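Long-range contact in glucanase (Clostridium thermocellum, PDB 5GXX), which probably cleaves internal beta-1,4-glucosidic bonds of cellulose, as a family 9 endoglucanase of the cellulosome: residues A[357-369]-A[373-385]. The protein carries 1 engineered substitution. Residues are numbered along the deposited sequence; the frame is centred on the assembly and turned at random.
Sequences PPQRPHHRTAHGT and KRDIPEKHRHVLY
His380 pushes its imidazole in between His367 and the backbone of Gln359 and Arg360. At the ring edge, NE2 donates in plane to a lone pair of Pro361 O, 2.8 Å away, which fixes the ring's rotation. CH-pi contacts lie on both faces of the His380 ring: His367 CA over the centre of one, 3.8 Å from the ring centroid, and Arg360 CA, beside Gln359 O, on the other, nearer the rim.

Pro377, preceded by a cis peptide bond, offers a carbonyl that takes two hydrogen bonds. His367 NE2 reaches Pro377 O in plane at 2.8 Å, its CG anti to the backbone N (chi1 178°) swinging the ring out from helix 364-367. Arg360 NH1 lies 3.1 Å from Pro377 O, tilted from the carbonyl plane; bends at chi2 and chi3 curl that chain back and lay the guanidinium face against Glu378 O. Thr369 OG1 donates to Ile376 O at 2.7 Å.

In this family 9 (alpha/alpha)6 barrel, Arg381 and His382 lie against the helix's C-terminal end, Arg381 N bonding to His367 O (2.9 Å) and His382 N to Ala366 O. Arg381 NH1 also holds Gly368 O. Both side chains reach toward the beta-sheet module: Arg381 NH2 to Asp444 (salt bridge) and Arg470 O, His382 to Glu441 and Ser472.

Leu384 sets CD1 over the His363 ring, 3.8 Å from its centroid. That histidine N-caps the helix, ND1 accepting from Ala366 N, and its NE2 is hydrogen-bonded to Gln21 OE1.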
loop_
_atom_site.group_PDB
_atom_site.type_symbol
_atom_site.label_atom_id
_atom_site.label_comp_id
_atom_site.label_asym_id
_atom_site.label_seq_id
_atom_site.Cartn_x
_atom_site.Cartn_y
_atom_site.Cartn_z
ATOM N N PRO A 357 -25.924 -14.293 31.701
ATOM C CA PRO A 357 -24.464 -14.379 31.846
ATOM C C PRO A 357 -23.724 -13.458 30.876
ATOM O O PRO A 357 -24.321 -13.018 29.893
ATOM C CB PRO A 357 -24.163 -15.853 31.536
ATOM C CG PRO A 357 -25.303 -16.268 30.652
ATOM C CD PRO A 357 -26.498 -15.567 31.219
ATOM N N PRO A 358 -22.448 -13.130 31.144
ATOM C CA PRO A 358 -21.650 -12.426 30.141
ATOM C C PRO A 358 -21.586 -13.257 28.861
ATOM O O PRO A 358 -21.471 -14.491 28.919
ATOM C CB PRO A 358 -20.256 -12.335 30.804
ATOM C CG PRO A 358 -20.538 -12.512 32.274
ATOM C CD PRO A 358 -21.605 -13.557 32.274
ATOM N N GLN A 359 -21.654 -12.571 27.722
ATOM C CA GLN A 359 -21.483 -13.242 26.441
ATOM C C GLN A 359 -20.280 -12.771 25.646
ATOM O O GLN A 359 -20.010 -13.333 24.582
ATOM C CB GLN A 359 -22.748 -13.101 25.596
ATOM C CG GLN A 359 -23.943 -13.824 26.211
ATOM C CD GLN A 359 -25.210 -13.678 25.375
ATOM O OE1 GLN A 359 -26.135 -12.974 25.778
ATOM N NE2 GLN A 359 -25.237 -14.318 24.210
ATOM N N ARG A 360 -19.571 -11.763 26.146
ATOM C CA ARG A 360 -18.402 -11.227 25.440
ATOM C C ARG A 360 -17.138 -11.254 26.286
ATOM O O ARG A 360 -16.440 -10.237 26.409
ATOM C CB ARG A 360 -18.685 -9.807 24.930
ATOM C CG ARG A 360 -19.761 -9.713 23.853
ATOM C CD ARG A 360 -19.341 -10.282 22.494
ATOM N NE ARG A 360 -18.576 -9.285 21.745
ATOM C CZ ARG A 360 -17.947 -9.495 20.596
ATOM N NH1 ARG A 360 -17.911 -10.704 20.041
ATOM N NH2 ARG A 360 -17.325 -8.477 20.015
ATOM N N PRO A 361 -16.819 -12.429 26.859
ATOM C CA PRO A 361 -15.570 -12.499 27.618
ATOM C C PRO A 361 -14.370 -12.133 26.748
ATOM O O PRO A 361 -14.391 -12.361 25.524
ATOM C CB PRO A 361 -15.504 -13.962 28.061
ATOM C CG PRO A 361 -16.310 -14.704 27.017
ATOM C CD PRO A 361 -17.424 -13.756 26.634
ATOM N N HIS A 362 -13.336 -11.572 27.377
ATOM C CA HIS A 362 -12.114 -11.156 26.678
ATOM C C HIS A 362 -11.273 -12.395 26.391
ATOM O O HIS A 362 -10.274 -12.670 27.054
ATOM C CB HIS A 362 -11.365 -10.122 27.539
ATOM C CG HIS A 362 -10.291 -9.374 26.807
ATOM N ND1 HIS A 362 -10.544 -8.292 25.987
ATOM C CD2 HIS A 362 -8.950 -9.553 26.794
ATOM C CE1 HIS A 362 -9.398 -7.832 25.512
ATOM N NE2 HIS A 362 -8.420 -8.586 25.978
ATOM N N HIS A 363 -11.705 -13.180 25.408
ATOM C CA HIS A 363 -11.121 -14.504 25.184
ATOM C C HIS A 363 -11.076 -14.746 23.680
ATOM O O HIS A 363 -12.112 -14.808 23.000
ATOM C CB HIS A 363 -11.946 -15.586 25.903
ATOM C CG HIS A 363 -11.283 -16.925 25.942
ATOM N ND1 HIS A 363 -11.225 -17.756 24.838
ATOM C CD2 HIS A 363 -10.663 -17.585 26.946
ATOM C CE1 HIS A 363 -10.584 -18.863 25.164
ATOM N NE2 HIS A 363 -10.243 -18.789 26.439
ATOM N N ARG A 364 -9.858 -14.853 23.159
ATOM C CA ARG A 364 -9.632 -14.896 21.713
ATOM C C ARG A 364 -10.251 -16.102 21.015
ATOM O O ARG A 364 -10.945 -15.972 20.003
ATOM C CB ARG A 364 -8.120 -14.901 21.466
ATOM C CG ARG A 364 -7.507 -13.511 21.592
ATOM C CD ARG A 364 -6.013 -13.625 21.821
ATOM N NE ARG A 364 -5.316 -12.352 22.034
ATOM C CZ ARG A 364 -5.234 -11.735 23.209
ATOM N NH1 ARG A 364 -5.814 -12.243 24.291
ATOM N NH2 ARG A 364 -4.591 -10.571 23.308
ATOM N N THR A 365 -10.007 -17.276 21.581
ATOM C CA THR A 365 -10.420 -18.486 20.891
ATOM C C THR A 365 -11.913 -18.717 21.040
ATOM O O THR A 365 -12.539 -19.210 20.095
ATOM C CB THR A 365 -9.563 -19.687 21.318
ATOM O OG1 THR A 365 -8.193 -19.404 20.999
ATOM C CG2 THR A 365 -9.951 -20.955 20.555
ATOM N N ALA A 366 -12.504 -18.274 22.150
ATOM C CA ALA A 366 -13.963 -18.380 22.263
ATOM C C ALA A 366 -14.677 -17.418 21.319
ATOM O O ALA A 366 -15.792 -17.681 20.859
ATOM C CB ALA A 366 -14.420 -18.139 23.694
ATOM N N HIS A 367 -14.036 -16.289 21.028
ATOM C CA HIS A 367 -14.568 -15.283 20.122
ATOM C C HIS A 367 -14.651 -15.810 18.690
ATOM O O HIS A 367 -15.722 -15.750 18.075
ATOM C CB HIS A 367 -13.707 -14.022 20.222
ATOM C CG HIS A 367 -14.118 -12.919 19.299
ATOM N ND1 HIS A 367 -13.209 -12.037 18.752
ATOM C CD2 HIS A 367 -15.332 -12.558 18.816
ATOM C CE1 HIS A 367 -13.848 -11.175 17.979
ATOM N NE2 HIS A 367 -15.137 -11.470 18.002
ATOM N N GLY A 368 -13.519 -16.286 18.179
ATOM C CA GLY A 368 -13.479 -16.857 16.841
ATOM C C GLY A 368 -13.419 -15.833 15.721
ATOM O O GLY A 368 -14.180 -15.931 14.762
ATOM N N THR A 369 -12.534 -14.846 15.829
ATOM C CA THR A 369 -12.319 -13.969 14.690
ATOM C C THR A 369 -11.518 -14.624 13.556
ATOM O O THR A 369 -10.919 -15.698 13.703
ATOM C CB THR A 369 -11.686 -12.639 15.118
ATOM O OG1 THR A 369 -11.803 -11.699 14.044
ATOM C CG2 THR A 369 -10.221 -12.853 15.478
ATOM N N LYS A 373 -9.348 -8.761 14.840
ATOM C CA LYS A 373 -10.187 -7.693 15.395
ATOM C C LYS A 373 -11.032 -8.246 16.533
ATOM O O LYS A 373 -11.459 -9.394 16.515
ATOM C CB LYS A 373 -11.158 -7.109 14.359
ATOM C CG LYS A 373 -10.501 -6.335 13.227
ATOM C CD LYS A 373 -11.550 -5.702 12.330
ATOM C CE LYS A 373 -10.972 -4.478 11.611
ATOM N NZ LYS A 373 -11.916 -3.931 10.589
ATOM N N ARG A 374 -11.330 -7.386 17.495
ATOM C CA ARG A 374 -12.215 -7.770 18.593
ATOM C C ARG A 374 -13.683 -7.512 18.293
ATOM O O ARG A 374 -14.556 -8.158 18.880
ATOM C CB ARG A 374 -11.832 -7.040 19.878
ATOM C CG ARG A 374 -10.581 -7.601 20.518
ATOM C CD ARG A 374 -10.429 -6.976 21.888
ATOM N NE ARG A 374 -9.755 -5.699 21.733
ATOM C CZ ARG A 374 -8.446 -5.587 21.551
ATOM N NH1 ARG A 374 -7.699 -6.679 21.512
ATOM N NH2 ARG A 374 -7.887 -4.398 21.395
ATOM N N ASP A 375 -13.952 -6.543 17.426
ATOM C CA ASP A 375 -15.326 -6.143 17.135
ATOM C C ASP A 375 -16.008 -7.000 16.075
ATOM O O ASP A 375 -17.221 -6.903 15.871
ATOM C CB ASP A 375 -15.398 -4.650 16.760
ATOM C CG ASP A 375 -14.555 -4.295 15.548
ATOM O OD1 ASP A 375 -13.369 -4.679 15.488
ATOM O OD2 ASP A 375 -15.063 -3.589 14.647
ATOM N N ILE A 376 -15.224 -7.819 15.377
ATOM C CA ILE A 376 -15.764 -8.686 14.330
ATOM C C ILE A 376 -15.213 -10.092 14.563
ATOM O O ILE A 376 -13.985 -10.243 14.640
ATOM C CB ILE A 376 -15.403 -8.164 12.919
ATOM C CG1 ILE A 376 -16.132 -6.837 12.641
ATOM C CG2 ILE A 376 -15.751 -9.219 11.879
ATOM C CD1 ILE A 376 -15.702 -6.105 11.360
ATOM N N PRO A 377 -16.099 -11.097 14.749
ATOM C CA PRO A 377 -17.567 -11.008 14.744
ATOM C C PRO A 377 -18.124 -10.304 15.984
ATOM O O PRO A 377 -17.465 -10.254 17.031
ATOM C CB PRO A 377 -18.016 -12.476 14.685
ATOM C CG PRO A 377 -16.887 -13.216 15.363
ATOM C CD PRO A 377 -15.645 -12.493 14.895
ATOM N N GLU A 378 -19.307 -9.711 15.840
ATOM C CA GLU A 378 -19.872 -8.926 16.935
ATOM C C GLU A 378 -20.422 -9.780 18.073
ATOM O O GLU A 378 -20.596 -9.289 19.191
ATOM C CB GLU A 378 -20.930 -7.945 16.427
ATOM C CG GLU A 378 -22.152 -8.599 15.821
ATOM C CD GLU A 378 -23.231 -7.604 15.423
ATOM O OE1 GLU A 378 -22.914 -6.421 15.164
ATOM O OE2 GLU A 378 -24.408 -8.027 15.377
ATOM N N LYS A 379 -20.700 -11.048 17.781
ATOM C CA LYS A 379 -21.067 -12.043 18.791
ATOM C C LYS A 379 -20.015 -13.134 18.806
ATOM O O LYS A 379 -19.483 -13.506 17.758
ATOM C CB LYS A 379 -22.438 -12.667 18.488
ATOM C CG LYS A 379 -23.594 -11.706 18.681
ATOM C CD LYS A 379 -24.904 -12.321 18.195
ATOM C CE LYS A 379 -26.049 -11.318 18.330
ATOM N NZ LYS A 379 -26.585 -11.244 19.721
ATOM N N HIS A 380 -19.701 -13.646 19.991
ATOM C CA HIS A 380 -18.762 -14.774 20.079
ATOM C C HIS A 380 -19.334 -15.991 19.357
ATOM O O HIS A 380 -20.529 -16.317 19.465
ATOM C CB HIS A 380 -18.526 -15.194 21.531
ATOM C CG HIS A 380 -17.537 -14.334 22.250
ATOM N ND1 HIS A 380 -17.358 -13.005 21.932
ATOM C CD2 HIS A 380 -16.668 -14.613 23.248
ATOM C CE1 HIS A 380 -16.437 -12.489 22.728
ATOM N NE2 HIS A 380 -16.001 -13.443 23.532
ATOM N N ARG A 381 -18.450 -16.699 18.663
ATOM C CA ARG A 381 -18.855 -17.927 17.984
ATOM C C ARG A 381 -18.979 -19.129 18.915
ATOM O O ARG A 381 -19.693 -20.083 18.579
ATOM C CB ARG A 381 -17.930 -18.216 16.803
ATOM C CG ARG A 381 -18.138 -17.173 15.705
ATOM C CD ARG A 381 -16.998 -17.180 14.683
ATOM N NE ARG A 381 -17.290 -17.890 13.451
ATOM C CZ ARG A 381 -16.386 -18.121 12.501
ATOM N NH1 ARG A 381 -15.120 -17.755 12.662
ATOM N NH2 ARG A 381 -16.747 -18.775 11.407
ATOM N N HIS A 382 -18.329 -19.060 20.079
ATOM C CA HIS A 382 -18.304 -20.175 21.033
ATOM C C HIS A 382 -18.692 -19.761 22.433
ATOM O O HIS A 382 -18.541 -18.599 22.794
ATOM C CB HIS A 382 -16.930 -20.837 21.068
ATOM C CG HIS A 382 -16.380 -21.071 19.698
ATOM N ND1 HIS A 382 -17.009 -21.901 18.794
ATOM C CD2 HIS A 382 -15.319 -20.528 19.053
ATOM C CE1 HIS A 382 -16.351 -21.858 17.646
ATOM N NE2 HIS A 382 -15.303 -21.060 17.786
ATOM N N VAL A 383 -19.176 -20.732 23.208
ATOM C CA VAL A 383 -19.585 -20.469 24.590
ATOM C C VAL A 383 -18.471 -20.897 25.528
ATOM O O VAL A 383 -18.147 -22.079 25.606
ATOM C CB VAL A 383 -20.853 -21.241 24.983
ATOM C CG1 VAL A 383 -21.311 -20.864 26.393
ATOM C CG2 VAL A 383 -21.952 -20.926 23.990
ATOM N N LEU A 384 -17.880 -19.935 26.229
ATOM C CA LEU A 384 -16.804 -20.233 27.183
ATOM C C LEU A 384 -17.405 -20.646 28.539
ATOM O O LEU A 384 -17.258 -19.976 29.578
ATOM C CB LEU A 384 -15.872 -19.015 27.329
ATOM C CG LEU A 384 -14.587 -19.224 28.135
ATOM C CD1 LEU A 384 -13.546 -20.083 27.408
ATOM C CD2 LEU A 384 -13.979 -17.848 28.426
ATOM N N TYR A 385 -18.062 -21.799 28.538
ATOM C CA TYR A 385 -18.790 -22.212 29.732
ATOM C C TYR A 385 -17.915 -22.205 30.962
ATOM O O TYR A 385 -16.782 -22.739 30.985
ATOM C CB TYR A 385 -19.382 -23.623 29.623
ATOM C CG TYR A 385 -20.580 -23.753 28.716
ATOM C CD1 TYR A 385 -21.846 -23.321 29.128
ATOM C CD2 TYR A 385 -20.451 -24.344 27.463
ATOM C CE1 TYR A 385 -22.949 -23.462 28.297
ATOM C CE2 TYR A 385 -21.558 -24.491 26.631
ATOM C CZ TYR A 385 -22.799 -24.046 27.048
ATOM O OH TYR A 385 -23.875 -24.203 26.203
HETATM O O HOH W 1 -21.503 -12.971 22.218
HETATM O O HOH W 2 -12.300 -17.634 11.856
#